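Local coordinates for protein arylalkylamine N-Acetyltransferase like 5b (Aedes aegypti, PDB 4FD4) that probably transfers acyl groups from acyl-CoA donors, acetyl-CoA among them, to the amine of arylalkylamines such as serotonin and dopamine, at residues Q19-E22 / I23-I27; R26-Y29 / P30-I34; K174-K178 / L179-C183. All coordinates share one frame; numbering follows the deposited sequence.

Interaction 1 of 3, residues Q19-E22 / I23-I27; sequences QVRE and ILHRI
E22 and R26, one helical turn apart, are joined by a salt bridge on the partly exposed side of helix 17-28. CB of the glutamate lies beside the amide of I23. CG, anti to the backbone N (chi1 -173°), stays near I23 N, and a bend at chi2 brings CD up to R26 NH2 at 3.4 Å. OE1 stands 2.9 Å from R26 NH2, while OE2 accepts from the same NH2 at 3.0 Å through its syn lone pair (155° at the hydrogen). OE2 also lies against R26 CD, and the carboxylate and guanidinium planes are 25° apart. R26 NH1 reaches D135 and the carbonyl of F72, tying this helix to the sheet.

The pair is an i to i+4 contact in the first long helix of the GNAT fold. The backbone repeats that spacing: H25 N donates to R21 O at 2.9 Å, whereas R26 N to E22 O is weak, where the helix widens into a pi-type turn. R21 and H25 run side by side, CG of R21 4.0 Å from CD2 of H25, and the R21 guanidinium pairs with E18 and E49. On the buried side V20 CG1 approaches L24 CD1 at 4.3 Å, both side chains resting on L53.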
loop_
_atom_site.group_PDB
_atom_site.type_symbol
_atom_site.label_atom_id
_atom_site.label_comp_id
_atom_site.label_asym_id
_atom_site.label_seq_id
_atom_site.Cartn_x
_atom_site.Cartn_y
_atom_site.Cartn_z
ATOM N N GLN A 19 -13.349 -6.479 -10.800
ATOM C CA GLN A 19 -13.882 -5.425 -9.943
ATOM C C GLN A 19 -12.771 -4.796 -9.096
ATOM O O GLN A 19 -12.768 -3.580 -8.875
ATOM C CB GLN A 19 -15.017 -5.936 -9.058
ATOM C CG GLN A 19 -16.249 -6.369 -9.845
ATOM C CD GLN A 19 -16.170 -7.816 -10.282
ATOM O OE1 GLN A 19 -15.524 -8.145 -11.280
ATOM N NE2 GLN A 19 -16.834 -8.699 -9.530
ATOM N N VAL A 20 -11.812 -5.603 -8.644
ATOM C CA VAL A 20 -10.740 -5.032 -7.832
ATOM C C VAL A 20 -9.993 -4.082 -8.760
ATOM O O VAL A 20 -9.736 -2.922 -8.415
ATOM C CB VAL A 20 -9.810 -6.120 -7.248
ATOM C CG1 VAL A 20 -8.654 -5.490 -6.470
ATOM C CG2 VAL A 20 -10.608 -7.076 -6.327
ATOM N N ARG A 21 -9.741 -4.545 -9.984
ATOM C CA ARG A 21 -9.018 -3.717 -10.936
ATOM C C ARG A 21 -9.754 -2.378 -11.032
ATOM O O ARG A 21 -9.140 -1.291 -10.935
ATOM C CB ARG A 21 -8.923 -4.415 -12.310
ATOM C CG ARG A 21 -7.868 -3.826 -13.264
ATOM C CD ARG A 21 -8.086 -4.264 -14.730
ATOM N NE ARG A 21 -7.984 -5.710 -14.925
ATOM C CZ ARG A 21 -6.851 -6.361 -15.193
ATOM N NH1 ARG A 21 -5.706 -5.695 -15.297
ATOM N NH2 ARG A 21 -6.860 -7.682 -15.356
ATOM N N GLU A 22 -11.052 -2.402 -11.231
ATOM C CA GLU A 22 -11.776 -1.153 -11.419
ATOM C C GLU A 22 -11.649 -0.235 -10.245
ATOM O O GLU A 22 -11.444 0.918 -10.449
ATOM C CB GLU A 22 -13.254 -1.342 -11.720
ATOM C CG GLU A 22 -13.984 -0.024 -12.080
ATOM C CD GLU A 22 -14.516 0.820 -10.868
ATOM O OE1 GLU A 22 -14.888 0.283 -9.812
ATOM O OE2 GLU A 22 -14.608 2.046 -11.002
ATOM N N ILE A 23 -11.800 -0.741 -9.021
ATOM C CA ILE A 23 -11.748 0.192 -7.909
ATOM C C ILE A 23 -10.351 0.816 -7.851
ATOM O O ILE A 23 -10.203 2.023 -7.580
ATOM C CB ILE A 23 -12.232 -0.431 -6.555
ATOM C CG1 ILE A 23 -12.245 0.625 -5.443
ATOM C CG2 ILE A 23 -11.431 -1.670 -6.194
ATOM C CD1 ILE A 23 -13.456 1.543 -5.484
ATOM N N LEU A 24 -9.325 0.024 -8.181
ATOM C CA LEU A 24 -7.973 0.570 -8.144
ATOM C C LEU A 24 -7.843 1.684 -9.176
ATOM O O LEU A 24 -7.273 2.737 -8.900
ATOM C CB LEU A 24 -6.907 -0.514 -8.399
ATOM C CG LEU A 24 -6.677 -1.531 -7.276
ATOM C CD1 LEU A 24 -5.687 -2.612 -7.751
ATOM C CD2 LEU A 24 -6.175 -0.863 -5.992
ATOM N N HIS A 25 -8.380 1.453 -10.365
ATOM C CA HIS A 25 -8.305 2.476 -11.410
ATOM C C HIS A 25 -9.010 3.746 -10.928
ATOM O O HIS A 25 -8.578 4.852 -11.234
ATOM C CB HIS A 25 -9.027 1.999 -12.671
ATOM C CG HIS A 25 -8.157 1.288 -13.660
ATOM N ND1 HIS A 25 -7.905 1.797 -14.921
ATOM C CD2 HIS A 25 -7.523 0.098 -13.602
ATOM C CE1 HIS A 25 -7.139 0.951 -15.584
ATOM N NE2 HIS A 25 -6.889 -0.090 -14.810
ATOM N N ARG A 26 -10.094 3.585 -10.171
ATOM C CA ARG A 26 -11.023 4.712 -9.973
ATOM C C ARG A 26 -10.631 5.617 -8.816
ATOM O O ARG A 26 -10.643 6.841 -8.942
ATOM C CB ARG A 26 -12.459 4.197 -9.770
ATOM C CG ARG A 26 -13.549 5.258 -9.969
ATOM C CD ARG A 26 -14.947 4.693 -9.723
ATOM N NE ARG A 26 -15.276 4.647 -8.299
ATOM C CZ ARG A 26 -15.776 3.587 -7.667
ATOM N NH1 ARG A 26 -16.043 3.650 -6.359
ATOM N NH2 ARG A 26 -16.009 2.462 -8.333
ATOM N N ILE A 27 -10.267 5.017 -7.692
ATOM C CA ILE A 27 -10.031 5.794 -6.480
ATOM C C ILE A 27 -8.603 5.722 -5.962
ATOM O O ILE A 27 -8.190 6.554 -5.155
ATOM C CB ILE A 27 -10.984 5.379 -5.341
ATOM C CG1 ILE A 27 -10.681 3.957 -4.870
ATOM C CG2 ILE A 27 -12.451 5.503 -5.781
ATOM C CD1 ILE A 27 -11.362 3.602 -3.552
#

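Interaction 2 of 3, residues R26-Y29 / P30-I34; sequences RIYY and PEEGI. With GOL (glycerol), chain D.
Y28 and E32 have similar first torsions, each CG standing anti to its own backbone N (chi1 174° for Y28, 166° for E32). The two side chains lie side by side, pointing the same way. The setting is the turn that links helix 17-28 to helix 33-37 in the GNAT fold, with E32 as the N-cap of the second helix. A CH-pi contact results, E32 CB lying over one face of the Y28 ring, 4.2 Å from its centroid and displaced toward the rim. Further out, E32 CG comes within 3.7 Å of Y28 OH.

The backbone holds the same two residues in place. Y28 O accepts from E32 N at 2.9 Å, nearly in line with the carbonyl bond, and from E31 N at 3.0 Å, which arrives from above the carbonyl plane. P30 has no amide hydrogen to offer this oxygen; its ring instead packs CD against Y29 CB at 3.4 Å. The Y29 ring receives Y28 CD2 over its centre, while its hydroxyl is hydrogen-bonded to D48 and S52.

The E32 chain bends at chi2 (52°), turning its carboxylate to the start of the next helix, where OE2 takes the capping bond from I34 N at 2.9 Å, met from above the carboxylate plane. The other oxygen faces a glycerol, probably from the crystallisation liquor; Y28 OH also bonds a second one. Glycerol O3, in the Y28 ring plane at its edge, is hydrogen-bonded to Y28 OH at 3.1 Å, either being the possible donor, and donates a weak bond of 2.8 Å to E32 OE1.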
loop_
_atom_site.group_PDB
_atom_site.type_symbol
_atom_site.label_atom_id
_atom_site.label_comp_id
_atom_site.label_asym_id
_atom_site.label_seq_id
_atom_site.Cartn_x
_atom_site.Cartn_y
_atom_site.Cartn_z
ATOM N N ARG A 26 -10.094 3.585 -10.171
ATOM C CA ARG A 26 -11.023 4.712 -9.973
ATOM C C ARG A 26 -10.631 5.617 -8.816
ATOM O O ARG A 26 -10.643 6.841 -8.942
ATOM C CB ARG A 26 -12.459 4.197 -9.770
ATOM C CG ARG A 26 -13.549 5.258 -9.969
ATOM C CD ARG A 26 -14.947 4.693 -9.723
ATOM N NE ARG A 26 -15.276 4.647 -8.299
ATOM C CZ ARG A 26 -15.776 3.587 -7.667
ATOM N NH1 ARG A 26 -16.043 3.650 -6.359
ATOM N NH2 ARG A 26 -16.009 2.462 -8.333
ATOM N N ILE A 27 -10.267 5.017 -7.692
ATOM C CA ILE A 27 -10.031 5.794 -6.480
ATOM C C ILE A 27 -8.603 5.722 -5.962
ATOM O O ILE A 27 -8.190 6.554 -5.155
ATOM C CB ILE A 27 -10.984 5.379 -5.341
ATOM C CG1 ILE A 27 -10.681 3.957 -4.870
ATOM C CG2 ILE A 27 -12.451 5.503 -5.781
ATOM C CD1 ILE A 27 -11.362 3.602 -3.552
ATOM N N TYR A 28 -7.830 4.741 -6.415
ATOM C CA TYR A 28 -6.480 4.599 -5.866
ATOM C C TYR A 28 -5.397 5.295 -6.702
ATOM O O TYR A 28 -4.805 6.285 -6.266
ATOM C CB TYR A 28 -6.118 3.121 -5.643
ATOM C CG TYR A 28 -4.674 2.949 -5.210
ATOM C CD1 TYR A 28 -4.227 3.441 -3.986
ATOM C CD2 TYR A 28 -3.764 2.291 -6.020
ATOM C CE1 TYR A 28 -2.897 3.295 -3.592
ATOM C CE2 TYR A 28 -2.441 2.132 -5.637
ATOM C CZ TYR A 28 -2.012 2.638 -4.426
ATOM O OH TYR A 28 -0.689 2.471 -4.056
ATOM N N TYR A 29 -5.141 4.766 -7.894
ATOM C CA TYR A 29 -4.069 5.288 -8.747
ATOM C C TYR A 29 -4.148 6.794 -9.046
ATOM O O TYR A 29 -3.137 7.492 -8.985
ATOM C CB TYR A 29 -3.967 4.472 -10.040
ATOM C CG TYR A 29 -3.355 3.099 -9.825
ATOM C CD1 TYR A 29 -2.052 2.966 -9.359
ATOM C CD2 TYR A 29 -4.074 1.943 -10.097
ATOM C CE1 TYR A 29 -1.485 1.705 -9.155
ATOM C CE2 TYR A 29 -3.514 0.684 -9.903
ATOM C CZ TYR A 29 -2.218 0.577 -9.432
ATOM O OH TYR A 29 -1.654 -0.673 -9.242
ATOM N N PRO A 30 -5.355 7.308 -9.349
ATOM C CA PRO A 30 -5.446 8.737 -9.693
ATOM C C PRO A 30 -5.030 9.658 -8.558
ATOM O O PRO A 30 -4.777 10.837 -8.773
ATOM C CB PRO A 30 -6.940 8.924 -9.998
ATOM C CG PRO A 30 -7.404 7.575 -10.438
ATOM C CD PRO A 30 -6.633 6.605 -9.571
ATOM N N GLU A 31 -4.956 9.120 -7.367
ATOM C CA GLU A 31 -4.640 9.925 -6.246
ATOM C C GLU A 31 -3.385 9.599 -5.495
ATOM O O GLU A 31 -2.901 10.434 -4.760
ATOM C CB GLU A 31 -5.784 9.887 -5.259
ATOM C CG GLU A 31 -7.050 10.465 -5.797
ATOM C CD GLU A 31 -6.924 11.940 -6.026
ATOM O OE1 GLU A 31 -7.383 12.418 -7.072
ATOM O OE2 GLU A 31 -6.347 12.619 -5.157
ATOM N N GLU A 32 -2.889 8.395 -5.644
ATOM C CA GLU A 32 -1.717 7.927 -4.885
ATOM C C GLU A 32 -0.502 8.828 -5.098
ATOM O O GLU A 32 -0.064 9.037 -6.227
ATOM C CB GLU A 32 -1.379 6.468 -5.227
ATOM C CG GLU A 32 0.005 5.986 -4.760
ATOM C CD GLU A 32 0.277 6.246 -3.288
ATOM O OE1 GLU A 32 -0.663 6.132 -2.462
ATOM O OE2 GLU A 32 1.443 6.568 -2.962
ATOM N N GLY A 33 0.024 9.367 -4.004
ATOM C CA GLY A 33 1.135 10.303 -4.067
ATOM C C GLY A 33 2.332 9.798 -4.858
ATOM O O GLY A 33 2.873 10.508 -5.703
ATOM N N ILE A 34 2.753 8.567 -4.597
ATOM C CA ILE A 34 3.901 8.023 -5.316
ATOM C C ILE A 34 3.682 8.014 -6.834
ATOM O O ILE A 34 4.466 8.606 -7.574
ATOM C CB ILE A 34 4.314 6.635 -4.776
ATOM C CG1 ILE A 34 4.840 6.781 -3.341
ATOM C CG2 ILE A 34 5.380 6.001 -5.665
ATOM C CD1 ILE A 34 5.123 5.462 -2.635
HETATM C C1 GOL D . -1.213 4.118 2.060
HETATM O O1 GOL D . -1.469 5.467 2.381
HETATM C C2 GOL D . -1.350 3.984 0.559
HETATM O O2 GOL D . -2.534 3.262 0.269
HETATM C C3 GOL D . -0.105 3.286 0.018
HETATM O O3 GOL D . 0.091 3.636 -1.336
#

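Interaction 3 of 3, residues K174-K178 / L179-C183; sequences KLAEK and LGMEC
A176 and M181 meet on the buried side of the turn that ends helix 170-178. The methionine comes alongside the last helical turn: M181 CB passes A176 O at 3.1 Å, with CG close behind. M181 SD settles 3.8 Å from A176 CB. Placing CG anti to the carbonyl carbon (chi1 -55°) carries the thioether back over the alanine methyl instead of onward with the departing strand. M152, I163 and C213 also touch this side chain, and F167 touches A176, so the pair is set between helix 143-158 and the sheet.

L179 is directed differently. Its CD1 folds back against L175 O (3.0 Å) and lies 4.3 Å from L175 CB; the side chain also touches L148, Q149 and M152 of helix 143-158. K178 crosses L179 at an angle, its CB and CG each about 4.0 Å from L179 CD1; the lysine then runs outward, and NZ is hydrogen-bonded to Q145.

The backbone arrangement is a Schellman motif. G180, with positive phi (89°), is its C-prime residue: M181 N donates to A176 O at 2.8 Å, tilted from the carbonyl plane, and G180 N donates to E177 O from well above that carbonyl's plane. One residue earlier, L179 N still bonds to L175 O in ordinary helical fashion. Glycine suits this position because at these backbone angles a CB would be jammed against the preceding carbonyl oxygen.

On the exposed side E177 turns toward the strand that follows. Its CA makes a nearly straight CA-H...O contact with M181 O (165° at the hydrogen), and a water that donates to E177 OE2 accepts from C183 N at 3.0 Å, bridging the helix end to strand 182-188.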
loop_
_atom_site.group_PDB
_atom_site.type_symbol
_atom_site.label_atom_id
_atom_site.label_comp_id
_atom_site.label_asym_id
_atom_site.label_seq_id
_atom_site.Cartn_x
_atom_site.Cartn_y
_atom_site.Cartn_z
ATOM N N LYS A 174 -2.768 9.238 10.257
ATOM C CA LYS A 174 -3.591 9.476 11.448
ATOM C C LYS A 174 -4.332 8.221 11.933
ATOM O O LYS A 174 -4.431 7.973 13.141
ATOM C CB LYS A 174 -4.575 10.621 11.200
ATOM C CG LYS A 174 -4.098 11.942 11.776
ATOM C CD LYS A 174 -4.064 13.039 10.719
ATOM C CE LYS A 174 -3.306 14.260 11.233
ATOM N NZ LYS A 174 -1.853 13.971 11.409
ATOM N N LEU A 175 -4.850 7.443 10.987
ATOM C CA LEU A 175 -5.515 6.182 11.285
ATOM C C LEU A 175 -4.520 5.235 11.916
ATOM O O LEU A 175 -4.768 4.695 12.995
ATOM C CB LEU A 175 -6.049 5.557 10.006
ATOM C CG LEU A 175 -7.208 6.260 9.313
ATOM C CD1 LEU A 175 -7.428 5.673 7.929
ATOM C CD2 LEU A 175 -8.471 6.130 10.150
ATOM N N ALA A 176 -3.394 5.044 11.229
ATOM C CA ALA A 176 -2.357 4.133 11.702
ATOM C C ALA A 176 -2.038 4.423 13.163
ATOM O O ALA A 176 -2.045 3.523 14.014
ATOM C CB ALA A 176 -1.111 4.264 10.851
ATOM N N GLU A 177 -1.765 5.688 13.452
ATOM C CA GLU A 177 -1.466 6.100 14.817
ATOM C C GLU A 177 -2.633 5.780 15.742
ATOM O O GLU A 177 -2.442 5.183 16.801
ATOM C CB GLU A 177 -1.106 7.593 14.860
ATOM C CG GLU A 177 0.400 7.853 14.777
ATOM C CD GLU A 177 0.757 9.110 13.992
ATOM O OE1 GLU A 177 -0.140 9.946 13.735
ATOM O OE2 GLU A 177 1.944 9.255 13.626
ATOM N N LYS A 178 -3.840 6.158 15.323
ATOM C CA LYS A 178 -5.053 5.889 16.094
ATOM C C LYS A 178 -5.213 4.410 16.438
ATOM O O LYS A 178 -5.572 4.061 17.569
ATOM C CB LYS A 178 -6.296 6.375 15.337
ATOM C CG LYS A 178 -7.613 6.037 16.033
ATOM C CD LYS A 178 -8.816 6.605 15.267
ATOM C CE LYS A 178 -9.976 6.929 16.215
ATOM N NZ LYS A 178 -11.154 6.025 16.051
ATOM N N LEU A 179 -4.952 3.541 15.465
ATOM C CA LEU A 179 -5.151 2.109 15.671
ATOM C C LEU A 179 -3.914 1.439 16.268
ATOM O O LEU A 179 -3.750 0.218 16.167
ATOM C CB LEU A 179 -5.598 1.404 14.383
ATOM C CG LEU A 179 -7.036 1.633 13.882
ATOM C CD1 LEU A 179 -7.227 3.041 13.342
ATOM C CD2 LEU A 179 -7.407 0.611 12.801
ATOM N N GLY A 180 -3.050 2.247 16.885
ATOM C CA GLY A 180 -1.966 1.733 17.702
ATOM C C GLY A 180 -0.662 1.455 16.980
ATOM O O GLY A 180 0.220 0.781 17.521
ATOM N N MET A 181 -0.533 1.968 15.762
ATOM C CA MET A 181 0.697 1.804 14.996
ATOM C C MET A 181 1.674 2.948 15.291
ATOM O O MET A 181 1.283 4.116 15.321
ATOM C CB MET A 181 0.384 1.734 13.497
ATOM C CG MET A 181 -0.625 0.642 13.130
ATOM S SD MET A 181 -0.887 0.478 11.352
ATOM C CE MET A 181 0.598 -0.398 10.862
ATOM N N GLU A 182 2.937 2.603 15.528
ATOM C CA GLU A 182 3.982 3.593 15.753
ATOM C C GLU A 182 4.705 3.830 14.428
ATOM O O GLU A 182 5.163 2.872 13.799
ATOM C CB GLU A 182 4.970 3.082 16.818
ATOM C CG GLU A 182 6.184 3.988 17.100
ATOM C CD GLU A 182 7.274 3.289 17.919
ATOM O OE1 GLU A 182 7.123 2.081 18.207
ATOM O OE2 GLU A 182 8.285 3.943 18.274
ATOM N N CYS A 183 4.794 5.087 13.991
ATOM C CA CYS A 183 5.626 5.422 12.830
ATOM C C CYS A 183 7.094 5.350 13.215
ATOM O O CYS A 183 7.550 6.101 14.078
ATOM C CB CYS A 183 5.321 6.816 12.300
ATOM S SG CYS A 183 6.681 7.493 11.277
HETATM O O HOH W 1 3.667 7.453 15.495
#

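Overall arrangement
Interactions 1 and 2 are successive portions of one region: they share R26 and I27, their centres are 10 Å apart, and a probable hydrogen bond from Y29 N to L24 O joins them. Interaction 1, partly buried, combines a partly exposed salt bridge with an apolar side; interaction 2 is a surface contact by the exposure of its residues, where the same helix 17-28 gives way to a turn, and depends on a shared carbonyl, a CH-pi contact and an N-cap. Interaction 3 is separate, its nearest atoms about 12 Å from either. Also partly buried, it closes helix 170-178 by a Schellman motif, so interactions 2 and 3 treat opposite helix ends: a carboxylate caps a start, a glycine an end.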